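Local structure of putative HTH-type transcriptional regulator YwnA (Bacillus subtilis subsp. subtilis, 1XD7) at residues I18-T24 and V59-L64; L46-I52 and E75-V80. The protein probably binds DNA as a winged helix-turn-helix transcriptional regulator of the Rrf2 family. All blocks are in the same frame, centred on the assembly; numbering follows the deposited sequence.

Contact 1. Residues I18-T24 and V59-L64; sequences ISMDEKT and VPGASL. With SO4 (sulfate ion), chain B.
The end of helix 7-19 and the loop after it, residues 18-24, run alongside residues 59-64, the second arm of the wing in a winged-helix domain. Asp21 N still bonds to Ile18 O (2.7 Å), but Asp21 itself turns to positive phi (44/77) and breaks the helical path; Lys23 (50/49) bends the loop again. Taken end to end the two run in opposite overall directions, from Ile18 beside Ser63 (CA-CA 5.8 Å) to Thr24 beside Gly61 (5.3 Å), without a regular strand pairing. No hydrogen bond joins them, whereas Ser63 pairs through its backbone with Thr54 of strand 53-54. At the helical end Ile18 (m, t) faces the wing, its CG2 lying 3.5 Å from Ser63 CA and 4.0 Å from Leu64 CD2, with Leu53 also against it. Farther along, Lys23 passes Val59 with its CD 3.3 Å from Val59 CG1, and its end then leads away, NZ making a long salt bridge to Asp21 OD1 (3.9 Å). Gly61 (56/-156) comes so close that a CB would clash with Thr24 O; instead its CA makes a CA-H...O contact of 3.2 Å to Thr24 O. A sulfate, probably from the crystallisation liquor, is also held by Ser26 and Arg41 of the predicted helix-turn-helix; Gly61 N reaches its O2 at 2.8 Å and, more weakly, its O3 at 2.8 Å.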
ATOM      1  N   ILE A  18      14.245 -17.475 -12.836  1.00 40.92           N
ATOM      2  CA  ILE A  18      14.206 -18.885 -12.497  1.00 39.64           C
ATOM      3  C   ILE A  18      13.320 -19.566 -13.503  1.00 40.51           C
ATOM      4  O   ILE A  18      13.493 -20.748 -13.774  1.00 39.99           O
ATOM      5  CB  ILE A  18      13.678 -19.134 -11.074  1.00 37.80           C
ATOM      6  CG1 ILE A  18      14.722 -18.665 -10.065  1.00 39.27           C
ATOM      7  CG2 ILE A  18      13.427 -20.621 -10.845  1.00 36.47           C
ATOM      8  CD1 ILE A  18      14.440 -19.078  -8.621  1.00 34.97           C
ATOM      9  N   SER A  19      12.379 -18.817 -14.069  1.00 42.44           N
ATOM     10  CA  SER A  19      11.483 -19.387 -15.063  1.00 46.53           C
ATOM     11  C   SER A  19      12.319 -20.147 -16.076  1.00 47.75           C
ATOM     12  O   SER A  19      12.081 -21.323 -16.329  1.00 48.61           O
ATOM     13  CB  SER A  19      10.703 -18.303 -15.808  1.00 48.42           C
ATOM     14  OG  SER A  19       9.723 -17.695 -14.993  1.00 53.77           O
ATOM     15  N   MET A  20      13.308 -19.462 -16.642  1.00 48.30           N
ATOM     16  CA  MET A  20      14.186 -20.038 -17.654  1.00 47.71           C
ATOM     17  C   MET A  20      14.832 -21.344 -17.261  1.00 50.34           C
ATOM     18  O   MET A  20      15.314 -22.091 -18.113  1.00 53.22           O
ATOM     19  CB  MET A  20      15.249 -19.024 -18.023  1.00 44.37           C
ATOM     20  CG  MET A  20      14.629 -17.825 -18.665  1.00 42.81           C
ATOM     21  SD  MET A  20      15.713 -16.451 -18.780  1.00 38.78           S
ATOM     22  CE  MET A  20      14.472 -15.152 -18.895  1.00 37.44           C
ATOM     23  N   ASP A  21      14.846 -21.618 -15.967  1.00 51.73           N
ATOM     24  CA  ASP A  21      15.423 -22.848 -15.462  1.00 52.64           C
ATOM     25  C   ASP A  21      16.749 -23.165 -16.133  1.00 52.32           C
ATOM     26  O   ASP A  21      16.831 -24.032 -17.006  1.00 50.78           O
ATOM     27  CB  ASP A  21      14.440 -23.991 -15.676  1.00 54.70           C
ATOM     28  CG  ASP A  21      14.971 -25.306 -15.175  1.00 56.87           C
ATOM     29  OD1 ASP A  21      15.547 -25.321 -14.061  1.00 58.53           O
ATOM     30  OD2 ASP A  21      14.804 -26.320 -15.892  1.00 58.43           O
ATOM     31  N   GLU A  22      17.782 -22.449 -15.708  1.00 53.09           N
ATOM     32  CA  GLU A  22      19.124 -22.619 -16.239  1.00 53.06           C
ATOM     33  C   GLU A  22      20.130 -22.891 -15.140  1.00 53.52           C
ATOM     34  O   GLU A  22      21.303 -22.529 -15.265  1.00 53.30           O
ATOM     35  CB  GLU A  22      19.551 -21.372 -17.005  1.00 54.47           C
ATOM     36  CG  GLU A  22      18.882 -21.241 -18.339  1.00 58.62           C
ATOM     37  CD  GLU A  22      18.972 -22.528 -19.136  1.00 61.78           C
ATOM     38  OE1 GLU A  22      20.094 -23.067 -19.285  1.00 62.58           O
ATOM     39  OE2 GLU A  22      17.918 -23.005 -19.610  1.00 64.69           O
ATOM     40  N   LYS A  23      19.676 -23.526 -14.064  1.00 53.41           N
ATOM     41  CA  LYS A  23      20.571 -23.838 -12.960  1.00 53.41           C
ATOM     42  C   LYS A  23      21.313 -22.558 -12.623  1.00 51.90           C
ATOM     43  O   LYS A  23      22.543 -22.541 -12.522  1.00 52.81           O
ATOM     44  CB  LYS A  23      21.585 -24.900 -13.379  1.00 56.28           C
ATOM     45  CG  LYS A  23      20.991 -26.096 -14.114  1.00 59.29           C
ATOM     46  CD  LYS A  23      20.239 -27.037 -13.191  1.00 61.22           C
ATOM     47  CE  LYS A  23      19.546 -28.143 -13.984  1.00 61.98           C
ATOM     48  NZ  LYS A  23      18.555 -27.582 -14.955  1.00 62.22           N
ATOM     49  N   THR A  24      20.560 -21.480 -12.477  1.00 49.09           N
ATOM     50  CA  THR A  24      21.146 -20.199 -12.160  1.00 48.27           C
ATOM     51  C   THR A  24      21.326 -20.063 -10.652  1.00 49.69           C
ATOM     52  O   THR A  24      20.366 -20.148  -9.885  1.00 49.14           O
ATOM     53  CB  THR A  24      20.267 -19.072 -12.665  1.00 47.77           C
ATOM     54  OG1 THR A  24      19.763 -19.406 -13.965  1.00 49.96           O
ATOM     55  CG2 THR A  24      21.067 -17.799 -12.758  1.00 48.00           C
ATOM     56  N   VAL A  59      22.764 -28.819  -6.996  1.00 71.11           N
ATOM     57  CA  VAL A  59      22.351 -28.044  -8.169  1.00 68.32           C
ATOM     58  C   VAL A  59      22.162 -26.594  -7.709  1.00 67.19           C
ATOM     59  O   VAL A  59      21.359 -26.313  -6.814  1.00 67.90           O
ATOM     60  CB  VAL A  59      21.011 -28.541  -8.759  1.00 67.50           C
ATOM     61  CG1 VAL A  59      20.614 -27.664  -9.929  1.00 65.76           C
ATOM     62  CG2 VAL A  59      21.133 -29.987  -9.208  1.00 67.96           C
ATOM     63  N   PRO A  60      22.902 -25.654  -8.316  1.00 64.83           N
ATOM     64  CA  PRO A  60      22.769 -24.252  -7.917  1.00 61.55           C
ATOM     65  C   PRO A  60      21.343 -23.755  -8.103  1.00 58.66           C
ATOM     66  O   PRO A  60      20.585 -24.314  -8.896  1.00 57.29           O
ATOM     67  CB  PRO A  60      23.763 -23.542  -8.830  1.00 62.11           C
ATOM     68  CG  PRO A  60      23.717 -24.381 -10.074  1.00 63.28           C
ATOM     69  CD  PRO A  60      23.752 -25.780  -9.513  1.00 63.22           C
ATOM     70  N   GLY A  61      20.989 -22.707  -7.367  1.00 55.51           N
ATOM     71  CA  GLY A  61      19.655 -22.155  -7.469  1.00 51.79           C
ATOM     72  C   GLY A  61      18.570 -23.181  -7.199  1.00 49.51           C
ATOM     73  O   GLY A  61      18.788 -24.193  -6.526  1.00 48.53           O
ATOM     74  N   ALA A  62      17.388 -22.909  -7.733  1.00 47.81           N
ATOM     75  CA  ALA A  62      16.243 -23.789  -7.565  1.00 46.41           C
ATOM     76  C   ALA A  62      15.353 -23.649  -8.782  1.00 45.48           C
ATOM     77  O   ALA A  62      15.791 -23.193  -9.837  1.00 43.64           O
ATOM     78  CB  ALA A  62      15.470 -23.406  -6.316  1.00 44.69           C
ATOM     79  N   SER A  63      14.090 -24.022  -8.631  1.00 45.41           N
ATOM     80  CA  SER A  63      13.169 -23.907  -9.740  1.00 45.59           C
ATOM     81  C   SER A  63      11.713 -23.899  -9.304  1.00 45.46           C
ATOM     82  O   SER A  63      11.381 -24.281  -8.183  1.00 46.48           O
ATOM     83  CB  SER A  63      13.433 -25.036 -10.731  1.00 43.62           C
ATOM     84  OG  SER A  63      13.723 -26.225 -10.032  1.00 43.53           O
ATOM     85  N   LEU A  64      10.849 -23.456 -10.210  1.00 45.87           N
ATOM     86  CA  LEU A  64       9.423 -23.372  -9.938  1.00 46.62           C
ATOM     87  C   LEU A  64       8.834 -24.719  -9.603  1.00 47.41           C
ATOM     88  O   LEU A  64       9.100 -25.703 -10.285  1.00 48.18           O
ATOM     89  CB  LEU A  64       8.680 -22.800 -11.143  1.00 43.11           C
ATOM     90  CG  LEU A  64       9.200 -21.469 -11.680  1.00 39.92           C
ATOM     91  CD1 LEU A  64       8.183 -20.861 -12.647  1.00 36.02           C
ATOM     92  CD2 LEU A  64       9.463 -20.532 -10.516  1.00 36.32           C
TER
HETATM   93  S   SO4 B 190      22.582 -21.405  -4.812  1.00 59.33           S
HETATM   94  O1  SO4 B 190      23.848 -21.042  -4.163  1.00 60.55           O
HETATM   95  O2  SO4 B 190      22.486 -20.708  -6.107  1.00 60.31           O
HETATM   96  O3  SO4 B 190      22.530 -22.867  -4.994  1.00 58.57           O
HETATM   97  O4  SO4 B 190      21.448 -21.000  -3.967  1.00 62.25           O

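Contact 2. Residues L46-I52 and E75-V80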
ATOM      1  N   LEU A  46      12.159 -17.957   1.476  1.00 42.74           N
ATOM      2  CA  LEU A  46      10.755 -17.684   1.703  1.00 43.25           C
ATOM      3  C   LEU A  46       9.932 -18.341   0.602  1.00 45.13           C
ATOM      4  O   LEU A  46       9.006 -19.111   0.875  1.00 45.41           O
ATOM      5  CB  LEU A  46      10.526 -16.179   1.720  1.00 40.25           C
ATOM      6  CG  LEU A  46      11.287 -15.494   2.856  1.00 40.20           C
ATOM      7  CD1 LEU A  46      11.193 -13.988   2.712  1.00 37.87           C
ATOM      8  CD2 LEU A  46      10.728 -15.957   4.196  1.00 36.24           C
ATOM      9  N   LEU A  47      10.283 -18.047  -0.646  1.00 44.97           N
ATOM     10  CA  LEU A  47       9.567 -18.619  -1.777  1.00 44.37           C
ATOM     11  C   LEU A  47       9.521 -20.137  -1.690  1.00 45.01           C
ATOM     12  O   LEU A  47       8.513 -20.755  -2.022  1.00 46.60           O
ATOM     13  CB  LEU A  47      10.222 -18.173  -3.079  1.00 42.33           C
ATOM     14  CG  LEU A  47       9.974 -16.685  -3.309  1.00 40.90           C
ATOM     15  CD1 LEU A  47      10.938 -16.127  -4.333  1.00 38.42           C
ATOM     16  CD2 LEU A  47       8.531 -16.493  -3.752  1.00 39.98           C
ATOM     17  N   LYS A  48      10.606 -20.748  -1.240  1.00 44.68           N
ATOM     18  CA  LYS A  48      10.599 -22.191  -1.110  1.00 46.65           C
ATOM     19  C   LYS A  48       9.744 -22.576   0.085  1.00 48.46           C
ATOM     20  O   LYS A  48       8.972 -23.531   0.025  1.00 48.92           O
ATOM     21  CB  LYS A  48      12.012 -22.715  -0.932  1.00 47.07           C
ATOM     22  CG  LYS A  48      12.831 -22.629  -2.213  1.00 49.55           C
ATOM     23  CD  LYS A  48      14.150 -23.357  -2.083  1.00 49.26           C
ATOM     24  CE  LYS A  48      15.012 -22.737  -1.004  1.00 48.90           C
ATOM     25  NZ  LYS A  48      16.361 -23.375  -0.974  1.00 50.25           N
ATOM     26  N   LYS A  49       9.888 -21.820   1.170  1.00 49.26           N
ATOM     27  CA  LYS A  49       9.130 -22.058   2.388  1.00 50.65           C
ATOM     28  C   LYS A  49       7.654 -22.055   2.007  1.00 50.40           C
ATOM     29  O   LYS A  49       6.861 -22.830   2.531  1.00 50.21           O
ATOM     30  CB  LYS A  49       9.418 -20.949   3.392  1.00 52.57           C
ATOM     31  CG  LYS A  49       9.409 -21.375   4.845  1.00 55.07           C
ATOM     32  CD  LYS A  49       9.738 -20.172   5.729  1.00 58.13           C
ATOM     33  CE  LYS A  49       9.872 -20.543   7.200  1.00 58.70           C
ATOM     34  NZ  LYS A  49      11.065 -21.398   7.448  1.00 58.00           N
ATOM     35  N   ALA A  50       7.296 -21.180   1.076  1.00 49.73           N
ATOM     36  CA  ALA A  50       5.921 -21.094   0.603  1.00 48.84           C
ATOM     37  C   ALA A  50       5.735 -22.116  -0.519  1.00 48.85           C
ATOM     38  O   ALA A  50       4.775 -22.057  -1.282  1.00 48.13           O
ATOM     39  CB  ALA A  50       5.641 -19.697   0.088  1.00 47.90           C
ATOM     40  N   ASP A  51       6.666 -23.057  -0.597  1.00 49.46           N
ATOM     41  CA  ASP A  51       6.662 -24.091  -1.624  1.00 49.70           C
ATOM     42  C   ASP A  51       6.379 -23.584  -3.023  1.00 48.24           C
ATOM     43  O   ASP A  51       5.736 -24.254  -3.819  1.00 47.56           O
ATOM     44  CB  ASP A  51       5.689 -25.212  -1.272  1.00 51.48           C
ATOM     45  CG  ASP A  51       6.408 -26.459  -0.796  1.00 54.55           C
ATOM     46  OD1 ASP A  51       7.265 -26.333   0.109  1.00 56.36           O
ATOM     47  OD2 ASP A  51       6.129 -27.559  -1.322  1.00 55.26           O
ATOM     48  N   ILE A  52       6.851 -22.384  -3.320  1.00 47.95           N
ATOM     49  CA  ILE A  52       6.678 -21.842  -4.651  1.00 48.46           C
ATOM     50  C   ILE A  52       7.873 -22.338  -5.457  1.00 50.06           C
ATOM     51  O   ILE A  52       7.790 -22.543  -6.671  1.00 49.88           O
ATOM     52  CB  ILE A  52       6.700 -20.323  -4.655  1.00 47.78           C
ATOM     53  CG1 ILE A  52       5.416 -19.792  -4.012  1.00 47.57           C
ATOM     54  CG2 ILE A  52       6.861 -19.825  -6.079  1.00 48.19           C
ATOM     55  CD1 ILE A  52       5.290 -18.293  -4.043  1.00 46.02           C
ATOM     56  N   GLU A  75      -0.185 -14.767  -4.542  1.00 43.69           N
ATOM     57  CA  GLU A  75       0.470 -15.954  -3.986  1.00 44.05           C
ATOM     58  C   GLU A  75       1.921 -15.625  -3.637  1.00 45.64           C
ATOM     59  O   GLU A  75       2.443 -16.074  -2.612  1.00 46.50           O
ATOM     60  CB  GLU A  75       0.414 -17.099  -5.008  1.00 42.43           C
ATOM     61  CG  GLU A  75       0.968 -18.445  -4.546  1.00 42.99           C
ATOM     62  CD  GLU A  75       0.525 -19.599  -5.455  1.00 42.97           C
ATOM     63  OE1 GLU A  75      -0.222 -19.357  -6.429  1.00 44.11           O
ATOM     64  OE2 GLU A  75       0.913 -20.759  -5.197  1.00 43.79           O
ATOM     65  N   VAL A  76       2.566 -14.834  -4.492  1.00 45.08           N
ATOM     66  CA  VAL A  76       3.954 -14.437  -4.279  1.00 44.68           C
ATOM     67  C   VAL A  76       4.038 -13.474  -3.112  1.00 44.61           C
ATOM     68  O   VAL A  76       4.919 -13.579  -2.258  1.00 44.59           O
ATOM     69  CB  VAL A  76       4.535 -13.707  -5.511  1.00 44.47           C
ATOM     70  CG1 VAL A  76       5.978 -13.320  -5.242  1.00 42.10           C
ATOM     71  CG2 VAL A  76       4.432 -14.582  -6.739  1.00 42.04           C
ATOM     72  N   TYR A  77       3.119 -12.521  -3.108  1.00 45.42           N
ATOM     73  CA  TYR A  77       3.037 -11.505  -2.075  1.00 48.11           C
ATOM     74  C   TYR A  77       3.093 -12.069  -0.658  1.00 48.33           C
ATOM     75  O   TYR A  77       3.985 -11.732   0.111  1.00 47.27           O
ATOM     76  CB  TYR A  77       1.745 -10.718  -2.246  1.00 51.01           C
ATOM     77  CG  TYR A  77       1.542  -9.630  -1.213  1.00 56.39           C
ATOM     78  CD1 TYR A  77       2.339  -8.484  -1.207  1.00 57.52           C
ATOM     79  CD2 TYR A  77       0.526  -9.730  -0.261  1.00 57.72           C
ATOM     80  CE1 TYR A  77       2.122  -7.458  -0.277  1.00 59.94           C
ATOM     81  CE2 TYR A  77       0.300  -8.710   0.674  1.00 59.51           C
ATOM     82  CZ  TYR A  77       1.097  -7.577   0.659  1.00 60.89           C
ATOM     83  OH  TYR A  77       0.853  -6.559   1.563  1.00 60.97           O
ATOM     84  N   ARG A  78       2.132 -12.918  -0.315  1.00 49.58           N
ATOM     85  CA  ARG A  78       2.079 -13.506   1.019  1.00 51.37           C
ATOM     86  C   ARG A  78       3.385 -14.160   1.415  1.00 50.73           C
ATOM     87  O   ARG A  78       3.864 -13.974   2.531  1.00 51.75           O
ATOM     88  CB  ARG A  78       0.954 -14.536   1.117  1.00 52.86           C
ATOM     89  CG  ARG A  78      -0.220 -14.097   1.989  1.00 57.42           C
ATOM     90  CD  ARG A  78      -1.092 -15.297   2.349  1.00 60.40           C
ATOM     91  NE  ARG A  78      -0.791 -15.900   3.653  1.00 64.11           N
ATOM     92  CZ  ARG A  78       0.419 -16.259   4.086  1.00 65.67           C
ATOM     93  NH1 ARG A  78       1.494 -16.081   3.331  1.00 66.29           N
ATOM     94  NH2 ARG A  78       0.553 -16.814   5.284  1.00 67.44           N
ATOM     95  N   ALA A  79       3.966 -14.928   0.501  1.00 50.66           N
ATOM     96  CA  ALA A  79       5.225 -15.606   0.779  1.00 48.20           C
ATOM     97  C   ALA A  79       6.320 -14.639   1.210  1.00 47.02           C
ATOM     98  O   ALA A  79       7.169 -14.998   2.011  1.00 46.63           O
ATOM     99  CB  ALA A  79       5.676 -16.390  -0.438  1.00 50.18           C
ATOM    100  N   VAL A  80       6.304 -13.416   0.692  1.00 46.50           N
ATOM    101  CA  VAL A  80       7.325 -12.433   1.054  1.00 48.68           C
ATOM    102  C   VAL A  80       6.715 -11.276   1.846  1.00 51.36           C
ATOM    103  O   VAL A  80       7.367 -10.260   2.090  1.00 50.15           O
ATOM    104  CB  VAL A  80       8.013 -11.848  -0.201  1.00 47.87           C
ATOM    105  CG1 VAL A  80       8.790 -12.932  -0.951  1.00 47.75           C
ATOM    106  CG2 VAL A  80       6.969 -11.227  -1.104  1.00 46.53           C
TER
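Here the C-terminal end of helix 37-49, the second helix of the predicted helix-turn-helix, packs against helix 73-80 in the winged-helix domain, wholly by van der Waals contact. Leu46 comes first, laying its CB 3.6 Å from Ala79 O and bringing CD1 to 4.5 Å from Val80 CA. One residue on, Leu47 starts off sideways but its CD2 swings in, 4.3 Å from Val76 CG1 and 4.4 Å from Ala79 CB. The helix ends with Lys49; Ala50 is the first residue to leave it. Small side chains let the CA atoms of Ala50 and Ala79 approach to 5.5 Å, and the 3.3 Å between their CB atoms is tight. Asp51, at positive phi, is the C-prime residue of a Schellman motif, with Ile52 N bonded to Leu47 O at 2.7 Å. That turn brings Ile52 back toward helix 73-80, whose Val76 also packs on helix 7-19. Ile52 CD1 sits 3.9 Å from Glu75 O, 4.1 Å from Val76 CA and 4.1 Å from Ala79 CB.

How the contacts relate
From the N terminus, helix 7-19 leads into residues 18-24, the first half of contact 1. The chain then forms helices 26-33 and 37-49, and the end of the latter supplies 46-52 of contact 2. Strands 53-54 and 63-64 follow as the wing; residues 59-64, loop and second strand, close contact 1 across 34 intervening residues, and helix 73-80 closes contact 2 across 22. The two loops therefore cross. The centres of the two contacts are about 16 Å apart; they do not touch, though the nearest atoms come to about 4 Å. Contact 1 joins the wing to the first helix, contact 2 joins helix 37-49 to the helix after the wing, and Leu53 packs on both Ile18 and Leu47.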